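Local structure of alpha-L-rhamnosidase (Klebsiella oxytoca, 4XHC) at residues 94-99 and 130-135; 331-336 and 395-400; 338-343 and 373-378. The protein hydrolyses alpha-L-rhamnosides, releasing terminal rhamnose from glycosides as a member of glycoside hydrolase family 78. All blocks are in the same frame, centred on the assembly; numbering follows the deposited sequence.

Three contacts without a hydrogen bond between their segments illustrate how a two-domain GH78 enzyme is packed around a rhamnose site that none of them lines. Interaction 1 lies in the beta-rich N-terminal domain, on the other side of the chain's centre from interactions 2 and 3; its centre is about 51 Å from that of interaction 2 and about 46 Å from that of interaction 3. Those two belong to the helical catalytic domain, share helix 322-340, touch each other and have centres about 9 Å apart. The chain between 338-343 and 373-378 carries W355, F358 and W361 of the rhamnose pocket. Beside interaction 1, E130 and E134 pair with K240, the neighbour of pocket residue R241.

Interaction 1: 94-99 and 130-135; sequences SVIIDF and ETLSEV
I96 meets L132 and V135 where strand 94-99, part of an antiparallel beta-sheet in the N-terminal domain, faces the loop that follows strand 122-129. The case shows how a single branched side chain can bind a loop to a sheet by using each branch separately. With CG1 anti to the carbonyl carbon and beside the backbone N of I96 (chi1 -62°), and the chain extended beyond it, CD1 reaches V135 and lies 4.2 Å from its CG2. The other branch takes a different partner: I96 CG2 lies 4.5 Å from L132 CD1. V135 directs its CB at the strand, whereas L132 sets out to the side and comes near with its end alone. Both partners are buried, and the same surface goes on to W73 and A75, which touch L132, and to V61 and A63, which touch I96. The loop has its own polar frame. E134 pairs with K240 through OE1, while its OE2 folds back over the turn to accept the backbone N-H of T131. This N to OE2 bond of T131 and E134 spans 3.0 Å, and the N-H arrives from above the carboxylate, 57° out of its plane.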
loop_
_atom_site.group_PDB
_atom_site.type_symbol
_atom_site.label_atom_id
_atom_site.label_comp_id
_atom_site.label_asym_id
_atom_site.label_seq_id
_atom_site.Cartn_x
_atom_site.Cartn_y
_atom_site.Cartn_z
ATOM N N SER A 94 13.265 -11.989 -4.517
ATOM C CA SER A 94 12.444 -12.093 -3.306
ATOM C C SER A 94 13.025 -13.088 -2.296
ATOM O O SER A 94 13.705 -14.032 -2.669
ATOM C CB SER A 94 11.008 -12.495 -3.659
ATOM O OG SER A 94 10.890 -13.888 -3.814
ATOM N N VAL A 95 12.751 -12.862 -1.018
ATOM C CA VAL A 95 13.247 -13.741 0.031
ATOM C C VAL A 95 12.158 -14.018 1.039
ATOM O O VAL A 95 11.159 -13.301 1.080
ATOM C CB VAL A 95 14.429 -13.106 0.769
ATOM C CG1 VAL A 95 15.629 -13.027 -0.157
ATOM C CG2 VAL A 95 14.058 -11.721 1.294
ATOM N N ILE A 96 12.349 -15.064 1.839
ATOM C CA ILE A 96 11.472 -15.327 2.978
ATOM C C ILE A 96 12.271 -15.270 4.275
ATOM O O ILE A 96 13.246 -16.005 4.439
ATOM C CB ILE A 96 10.789 -16.691 2.878
ATOM C CG1 ILE A 96 9.898 -16.745 1.633
ATOM C CG2 ILE A 96 9.962 -16.933 4.137
ATOM C CD1 ILE A 96 9.386 -18.130 1.306
ATOM N N ILE A 97 11.844 -14.386 5.178
ATOM C CA ILE A 97 12.479 -14.193 6.476
ATOM C C ILE A 97 11.739 -14.987 7.562
ATOM O O ILE A 97 10.543 -14.768 7.806
ATOM C CB ILE A 97 12.469 -12.701 6.890
ATOM C CG1 ILE A 97 12.964 -11.779 5.765
ATOM C CG2 ILE A 97 13.303 -12.485 8.145
ATOM C CD1 ILE A 97 14.430 -11.889 5.461
ATOM N N ASP A 98 12.444 -15.921 8.199
ATOM C CA ASP A 98 11.908 -16.667 9.341
ATOM C C ASP A 98 12.233 -15.899 10.603
ATOM O O ASP A 98 13.409 -15.713 10.911
ATOM C CB ASP A 98 12.542 -18.064 9.406
ATOM C CG ASP A 98 11.929 -18.955 10.482
ATOM O OD1 ASP A 98 11.069 -18.503 11.273
ATOM O OD2 ASP A 98 12.324 -20.136 10.533
ATOM N N PHE A 99 11.200 -15.460 11.329
ATOM C CA PHE A 99 11.403 -14.747 12.599
ATOM C C PHE A 99 11.618 -15.674 13.797
ATOM O O PHE A 99 12.022 -15.216 14.858
ATOM C CB PHE A 99 10.274 -13.750 12.879
ATOM C CG PHE A 99 10.472 -12.420 12.210
ATOM C CD1 PHE A 99 10.294 -12.280 10.843
ATOM C CD2 PHE A 99 10.864 -11.311 12.939
ATOM C CE1 PHE A 99 10.487 -11.051 10.219
ATOM C CE2 PHE A 99 11.057 -10.078 12.323
ATOM C CZ PHE A 99 10.865 -9.948 10.962
ATOM N N GLU A 130 1.424 -16.672 9.536
ATOM C CA GLU A 130 1.624 -17.417 10.765
ATOM C C GLU A 130 2.237 -18.785 10.459
ATOM O O GLU A 130 3.019 -19.309 11.255
ATOM C CB GLU A 130 0.300 -17.600 11.515
ATOM C CG GLU A 130 -0.398 -16.319 11.955
ATOM C CD GLU A 130 -1.719 -16.608 12.656
ATOM O OE1 GLU A 130 -2.647 -17.112 11.983
ATOM O OE2 GLU A 130 -1.852 -16.346 13.869
ATOM N N THR A 131 1.858 -19.373 9.324
ATOM C CA THR A 131 2.499 -20.595 8.819
ATOM C C THR A 131 3.282 -20.306 7.545
ATOM O O THR A 131 3.074 -19.284 6.896
ATOM C CB THR A 131 1.478 -21.698 8.496
ATOM O OG1 THR A 131 0.570 -21.256 7.465
ATOM C CG2 THR A 131 0.701 -22.058 9.728
ATOM N N LEU A 132 4.173 -21.216 7.174
ATOM C CA LEU A 132 4.919 -21.058 5.939
ATOM C C LEU A 132 3.977 -21.040 4.740
ATOM O O LEU A 132 4.184 -20.277 3.801
ATOM C CB LEU A 132 5.948 -22.171 5.782
ATOM C CG LEU A 132 6.890 -22.066 4.576
ATOM C CD1 LEU A 132 7.653 -20.749 4.584
ATOM C CD2 LEU A 132 7.845 -23.253 4.549
ATOM N N SER A 133 2.929 -21.851 4.776
ATOM C CA SER A 133 2.010 -21.935 3.642
ATOM C C SER A 133 1.384 -20.574 3.271
ATOM O O SER A 133 1.061 -20.342 2.111
ATOM C CB SER A 133 0.926 -23.017 3.874
ATOM O OG SER A 133 0.019 -22.687 4.924
ATOM N N GLU A 134 1.238 -19.673 4.239
ATOM C CA GLU A 134 0.610 -18.373 3.980
ATOM C C GLU A 134 1.450 -17.414 3.138
ATOM O O GLU A 134 0.915 -16.456 2.575
ATOM C CB GLU A 134 0.219 -17.703 5.292
ATOM C CG GLU A 134 -0.867 -18.451 6.050
ATOM C CD GLU A 134 -1.078 -17.924 7.454
ATOM O OE1 GLU A 134 -1.434 -16.723 7.607
ATOM O OE2 GLU A 134 -0.881 -18.731 8.394
ATOM N N VAL A 135 2.752 -17.660 3.044
ATOM C CA VAL A 135 3.602 -16.866 2.162
ATOM C C VAL A 135 4.013 -17.618 0.880
ATOM O O VAL A 135 4.827 -17.124 0.101
ATOM C CB VAL A 135 4.844 -16.318 2.917
ATOM C CG1 VAL A 135 4.408 -15.467 4.108
ATOM C CG2 VAL A 135 5.780 -17.436 3.377
#

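Interaction 2: 331-336 and 395-400; sequences TARRQV and VSYRQR
Y397 reaches from helix 391-412 to R333 and V336 on helix 322-340, a helix-to-helix contact of the (alpha/alpha)6 catalytic domain and a good example of a long aromatic residue filling the space between backbones that stand well apart. The nearest CA atoms, those of V336 and Y397, are 9.8 Å from each other, so the side chain has to span the distance. It leaves the backbone with CB directed at the opposite helix. CG then swings beside the backbone N and anti to the carbonyl carbon (chi1 -84°), which carries the ring outward, and L379 and I383 of helix 368-389 pack against the same side chain. The far end of the ring makes the contact. At CZ the Y397 ring comes 3.9 Å from CG1 of V336, an oblique approach. The hydroxyl extends further: Y397 OH lies 3.8 Å from V336 CG1 and 3.5 Å from R333 CG.

R333 crosses the tyrosine at about a right angle. With CG anti to the backbone N, that methylene is the atom R333 presents to the tyrosine hydroxyl; a bend at chi3 (64°) then turns the guanidinium away from the ring, with its plane 68° from that of the ring. There NH1 forms a salt bridge with E390. V336 itself also packs on L379 and A382 of helix 368-389, so helices 322-340 and 368-389 both pack against this tyrosine of helix 391-412. Between the two segments no hydrogen bond forms: the phenolic oxygen meets aliphatic carbon, and the arginine contributes its methylene stem. The contact therefore probably rests on van der Waals and hydrophobic packing, with the charge of R333 balanced by E390 outside it.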
loop_
_atom_site.group_PDB
_atom_site.type_symbol
_atom_site.label_atom_id
_atom_site.label_comp_id
_atom_site.label_asym_id
_atom_site.label_seq_id
_atom_site.Cartn_x
_atom_site.Cartn_y
_atom_site.Cartn_z
ATOM N N THR A 331 -27.177 -8.184 35.224
ATOM C CA THR A 331 -26.873 -8.558 33.839
ATOM C C THR A 331 -26.895 -10.097 33.689
ATOM O O THR A 331 -27.532 -10.628 32.776
ATOM C CB THR A 331 -25.516 -7.970 33.348
ATOM O OG1 THR A 331 -25.582 -6.543 33.299
ATOM C CG2 THR A 331 -25.173 -8.447 31.944
ATOM N N ALA A 332 -26.217 -10.802 34.599
ATOM C CA ALA A 332 -26.172 -12.271 34.580
ATOM C C ALA A 332 -27.564 -12.867 34.679
ATOM O O ALA A 332 -27.937 -13.715 33.865
ATOM C CB ALA A 332 -25.312 -12.796 35.715
ATOM N N ARG A 333 -28.329 -12.412 35.671
ATOM C CA ARG A 333 -29.695 -12.877 35.879
ATOM C C ARG A 333 -30.560 -12.698 34.635
ATOM O O ARG A 333 -31.372 -13.563 34.313
ATOM C CB ARG A 333 -30.344 -12.137 37.051
ATOM C CG ARG A 333 -31.790 -12.534 37.327
ATOM C CD ARG A 333 -32.407 -11.649 38.384
ATOM N NE ARG A 333 -32.491 -10.268 37.923
ATOM C CZ ARG A 333 -32.484 -9.195 38.714
ATOM N NH1 ARG A 333 -32.392 -9.304 40.035
ATOM N NH2 ARG A 333 -32.565 -7.990 38.176
ATOM N N ARG A 334 -30.400 -11.571 33.945
ATOM C CA ARG A 334 -31.202 -11.280 32.754
ATOM C C ARG A 334 -30.906 -12.256 31.612
ATOM O O ARG A 334 -31.798 -12.578 30.822
ATOM C CB ARG A 334 -30.967 -9.841 32.292
ATOM C CG ARG A 334 -31.923 -9.356 31.214
ATOM C CD ARG A 334 -33.133 -8.630 31.788
ATOM N NE ARG A 334 -34.055 -8.267 30.711
ATOM C CZ ARG A 334 -35.010 -9.060 30.214
ATOM N NH1 ARG A 334 -35.223 -10.278 30.707
ATOM N NH2 ARG A 334 -35.771 -8.632 29.212
ATOM N N GLN A 335 -29.665 -12.730 31.525
ATOM C CA GLN A 335 -29.310 -13.694 30.484
ATOM C C GLN A 335 -30.071 -15.001 30.697
ATOM O O GLN A 335 -30.493 -15.648 29.739
ATOM C CB GLN A 335 -27.799 -13.963 30.446
ATOM C CG GLN A 335 -26.909 -12.736 30.264
ATOM C CD GLN A 335 -27.449 -11.720 29.265
ATOM O OE1 GLN A 335 -27.524 -11.988 28.071
ATOM N NE2 GLN A 335 -27.794 -10.536 29.748
ATOM N N VAL A 336 -30.259 -15.365 31.963
ATOM C CA VAL A 336 -31.022 -16.550 32.318
ATOM C C VAL A 336 -32.512 -16.354 32.052
ATOM O O VAL A 336 -33.136 -17.241 31.506
ATOM C CB VAL A 336 -30.794 -16.939 33.789
ATOM C CG1 VAL A 336 -31.651 -18.136 34.163
ATOM C CG2 VAL A 336 -29.324 -17.245 34.037
ATOM N N VAL A 395 -34.374 -20.301 45.258
ATOM C CA VAL A 395 -35.379 -21.323 45.535
ATOM C C VAL A 395 -36.073 -21.786 44.249
ATOM O O VAL A 395 -36.166 -22.996 44.001
ATOM C CB VAL A 395 -36.458 -20.850 46.534
ATOM C CG1 VAL A 395 -37.483 -21.954 46.751
ATOM C CG2 VAL A 395 -35.833 -20.422 47.860
ATOM N N SER A 396 -36.552 -20.837 43.439
ATOM C CA SER A 396 -37.261 -21.180 42.199
ATOM C C SER A 396 -36.308 -21.654 41.098
ATOM O O SER A 396 -36.650 -22.558 40.345
ATOM C CB SER A 396 -38.139 -20.023 41.712
ATOM O OG SER A 396 -37.386 -18.845 41.548
ATOM N N TYR A 397 -35.116 -21.068 41.008
ATOM C CA TYR A 397 -34.072 -21.586 40.111
ATOM C C TYR A 397 -33.719 -23.062 40.389
ATOM O O TYR A 397 -33.474 -23.823 39.452
ATOM C CB TYR A 397 -32.802 -20.730 40.206
ATOM C CG TYR A 397 -32.761 -19.465 39.355
ATOM C CD1 TYR A 397 -33.865 -19.037 38.605
ATOM C CD2 TYR A 397 -31.610 -18.668 39.336
ATOM C CE1 TYR A 397 -33.812 -17.878 37.843
ATOM C CE2 TYR A 397 -31.550 -17.504 38.582
ATOM C CZ TYR A 397 -32.654 -17.114 37.835
ATOM O OH TYR A 397 -32.596 -15.962 37.078
ATOM N N ARG A 398 -33.704 -23.474 41.656
ATOM C CA ARG A 398 -33.432 -24.885 41.981
ATOM C C ARG A 398 -34.500 -25.828 41.453
ATOM O O ARG A 398 -34.182 -26.937 41.021
ATOM C CB ARG A 398 -33.257 -25.111 43.488
ATOM C CG ARG A 398 -31.838 -24.852 43.962
ATOM C CD ARG A 398 -31.604 -25.235 45.420
ATOM N NE ARG A 398 -30.799 -24.197 46.067
ATOM C CZ ARG A 398 -31.252 -23.313 46.960
ATOM N NH1 ARG A 398 -32.519 -23.329 47.372
ATOM N NH2 ARG A 398 -30.416 -22.400 47.456
ATOM N N GLN A 399 -35.760 -25.397 41.514
ATOM C CA GLN A 399 -36.874 -26.184 40.974
ATOM C C GLN A 399 -36.774 -26.270 39.467
ATOM O O GLN A 399 -37.028 -27.313 38.879
ATOM C CB GLN A 399 -38.215 -25.570 41.338
ATOM C CG GLN A 399 -38.505 -25.622 42.816
ATOM C CD GLN A 399 -39.826 -24.988 43.150
ATOM O OE1 GLN A 399 -40.860 -25.630 43.015
ATOM N NE2 GLN A 399 -39.805 -23.739 43.612
ATOM N N ARG A 400 -36.409 -25.158 38.853
ATOM C CA ARG A 400 -36.285 -25.090 37.417
ATOM C C ARG A 400 -35.155 -25.982 36.896
ATOM O O ARG A 400 -35.295 -26.624 35.854
ATOM C CB ARG A 400 -36.047 -23.652 36.992
ATOM C CG ARG A 400 -36.422 -23.383 35.554
ATOM C CD ARG A 400 -37.905 -23.032 35.496
ATOM N NE ARG A 400 -38.342 -22.410 34.244
ATOM C CZ ARG A 400 -38.436 -23.017 33.059
ATOM N NH1 ARG A 400 -38.124 -24.308 32.904
ATOM N NH2 ARG A 400 -38.844 -22.303 32.009
#

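Interaction 3: 338-343 and 373-378; sequences LALTRC and GVLIYC
L375 holds its CG anti to the backbone N (chi1 178°) and then turns at chi2 (56°), a combination that spreads its two methyls over A339, L340 and C343 of segment 338-343. Each methyl takes its own share, an instance of one leucine dividing a small apolar surface. CD1 of L375 sits 4.0 Å from A339 CB and 4.2 Å from L340 CD2, the latter reached by the tip of a side chain that sets out to the side. CD2 of L375 approaches C343 SG at 3.7 Å; that sulfur stands beside the backbone N of C343 (chi1 -60°). A type I turn from L340 to C343 brings the cysteine back against the leucine. Just before the turn, L338 O accepts hydrogen bonds from both the backbone N and the hydroxyl of T341, the OG1 bond lying in the carbonyl plane. R342, by contrast, leads its guanidinium away to a cation-pi contact with W356. Helix 391-412 adds L404 against L375, and A339 also touches F302 and L306 of helix 302-319. Helices 322-340 and 368-389, joined by the loop that carries W355, F358 and W361 of the rhamnose pocket, belong to the (alpha/alpha)6 barrel of the six-hairpin glycosidases.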
loop_
_atom_site.group_PDB
_atom_site.type_symbol
_atom_site.label_atom_id
_atom_site.label_comp_id
_atom_site.label_asym_id
_atom_site.label_seq_id
_atom_site.Cartn_x
_atom_site.Cartn_y
_atom_site.Cartn_z
ATOM N N LEU A 338 -33.951 -14.565 29.856
ATOM C CA LEU A 338 -34.139 -14.635 28.400
ATOM C C LEU A 338 -33.925 -16.035 27.841
ATOM O O LEU A 338 -34.738 -16.517 27.057
ATOM C CB LEU A 338 -33.216 -13.654 27.687
ATOM C CG LEU A 338 -33.566 -12.181 27.916
ATOM C CD1 LEU A 338 -32.420 -11.306 27.445
ATOM C CD2 LEU A 338 -34.871 -11.803 27.215
ATOM N N ALA A 339 -32.858 -16.699 28.263
ATOM C CA ALA A 339 -32.613 -18.073 27.828
ATOM C C ALA A 339 -33.773 -19.034 28.165
ATOM O O ALA A 339 -34.179 -19.834 27.326
ATOM C CB ALA A 339 -31.309 -18.587 28.411
ATOM N N LEU A 340 -34.337 -18.922 29.364
ATOM C CA LEU A 340 -35.435 -19.808 29.766
ATOM C C LEU A 340 -36.688 -19.695 28.893
ATOM O O LEU A 340 -37.511 -20.617 28.876
ATOM C CB LEU A 340 -35.811 -19.573 31.235
ATOM C CG LEU A 340 -34.772 -19.989 32.280
ATOM C CD1 LEU A 340 -35.200 -19.490 33.648
ATOM C CD2 LEU A 340 -34.549 -21.494 32.296
ATOM N N THR A 341 -36.855 -18.575 28.190
ATOM C CA THR A 341 -38.003 -18.416 27.284
ATOM C C THR A 341 -37.882 -19.290 26.028
ATOM O O THR A 341 -38.855 -19.466 25.307
ATOM C CB THR A 341 -38.224 -16.948 26.835
ATOM O OG1 THR A 341 -37.128 -16.515 26.017
ATOM C CG2 THR A 341 -38.378 -16.021 28.034
ATOM N N ARG A 342 -36.704 -19.846 25.762
ATOM C CA ARG A 342 -36.575 -20.744 24.626
ATOM C C ARG A 342 -37.073 -22.173 24.892
ATOM O O ARG A 342 -37.119 -22.985 23.978
ATOM C CB ARG A 342 -35.140 -20.776 24.101
ATOM C CG ARG A 342 -35.119 -20.830 22.584
ATOM C CD ARG A 342 -33.779 -21.235 22.042
ATOM N NE ARG A 342 -33.920 -21.904 20.755
ATOM C CZ ARG A 342 -33.849 -21.313 19.569
ATOM N NH1 ARG A 342 -33.657 -20.005 19.458
ATOM N NH2 ARG A 342 -33.964 -22.051 18.478
ATOM N N CYS A 343 -37.439 -22.481 26.128
ATOM C CA CYS A 343 -37.956 -23.803 26.458
ATOM C C CYS A 343 -39.423 -23.901 26.119
ATOM O O CYS A 343 -40.154 -22.948 26.309
ATOM C CB CYS A 343 -37.751 -24.100 27.938
ATOM S SG CYS A 343 -36.003 -24.056 28.416
ATOM N N GLY A 373 -27.794 -28.627 27.565
ATOM C CA GLY A 373 -26.730 -28.815 28.539
ATOM C C GLY A 373 -26.092 -27.505 28.965
ATOM O O GLY A 373 -25.746 -27.320 30.127
ATOM N N VAL A 374 -25.928 -26.582 28.032
ATOM C CA VAL A 374 -25.327 -25.302 28.377
ATOM C C VAL A 374 -26.255 -24.528 29.311
ATOM O O VAL A 374 -25.803 -23.895 30.260
ATOM C CB VAL A 374 -24.972 -24.486 27.119
ATOM C CG1 VAL A 374 -24.605 -23.052 27.480
ATOM C CG2 VAL A 374 -23.816 -25.150 26.377
ATOM N N LEU A 375 -27.549 -24.600 29.050
ATOM C CA LEU A 375 -28.529 -23.933 29.888
ATOM C C LEU A 375 -28.473 -24.458 31.318
ATOM O O LEU A 375 -28.437 -23.684 32.272
ATOM C CB LEU A 375 -29.936 -24.130 29.308
ATOM C CG LEU A 375 -31.088 -23.531 30.113
ATOM C CD1 LEU A 375 -30.859 -22.046 30.343
ATOM C CD2 LEU A 375 -32.401 -23.776 29.392
ATOM N N ILE A 376 -28.471 -25.778 31.458
ATOM C CA ILE A 376 -28.439 -26.418 32.774
ATOM C C ILE A 376 -27.124 -26.126 33.501
ATOM O O ILE A 376 -27.106 -25.923 34.710
ATOM C CB ILE A 376 -28.638 -27.941 32.650
ATOM C CG1 ILE A 376 -30.055 -28.243 32.160
ATOM C CG2 ILE A 376 -28.383 -28.633 33.986
ATOM C CD1 ILE A 376 -30.259 -29.672 31.710
ATOM N N TYR A 377 -26.027 -26.115 32.754
ATOM C CA TYR A 377 -24.710 -25.803 33.306
ATOM C C TYR A 377 -24.671 -24.389 33.881
ATOM O O TYR A 377 -24.165 -24.174 34.985
ATOM C CB TYR A 377 -23.634 -25.955 32.215
ATOM C CG TYR A 377 -22.219 -25.736 32.697
ATOM C CD1 TYR A 377 -21.650 -24.475 32.672
ATOM C CD2 TYR A 377 -21.448 -26.797 33.173
ATOM C CE1 TYR A 377 -20.359 -24.268 33.119
ATOM C CE2 TYR A 377 -20.158 -26.603 33.617
ATOM C CZ TYR A 377 -19.619 -25.335 33.588
ATOM O OH TYR A 377 -18.340 -25.111 34.025
ATOM N N CYS A 378 -25.217 -23.434 33.128
ATOM C CA CYS A 378 -25.151 -22.020 33.507
ATOM C C CYS A 378 -26.221 -21.634 34.541
ATOM O O CYS A 378 -25.991 -20.792 35.410
ATOM C CB CYS A 378 -25.189 -21.130 32.258
ATOM S SG CYS A 378 -23.672 -21.228 31.245
#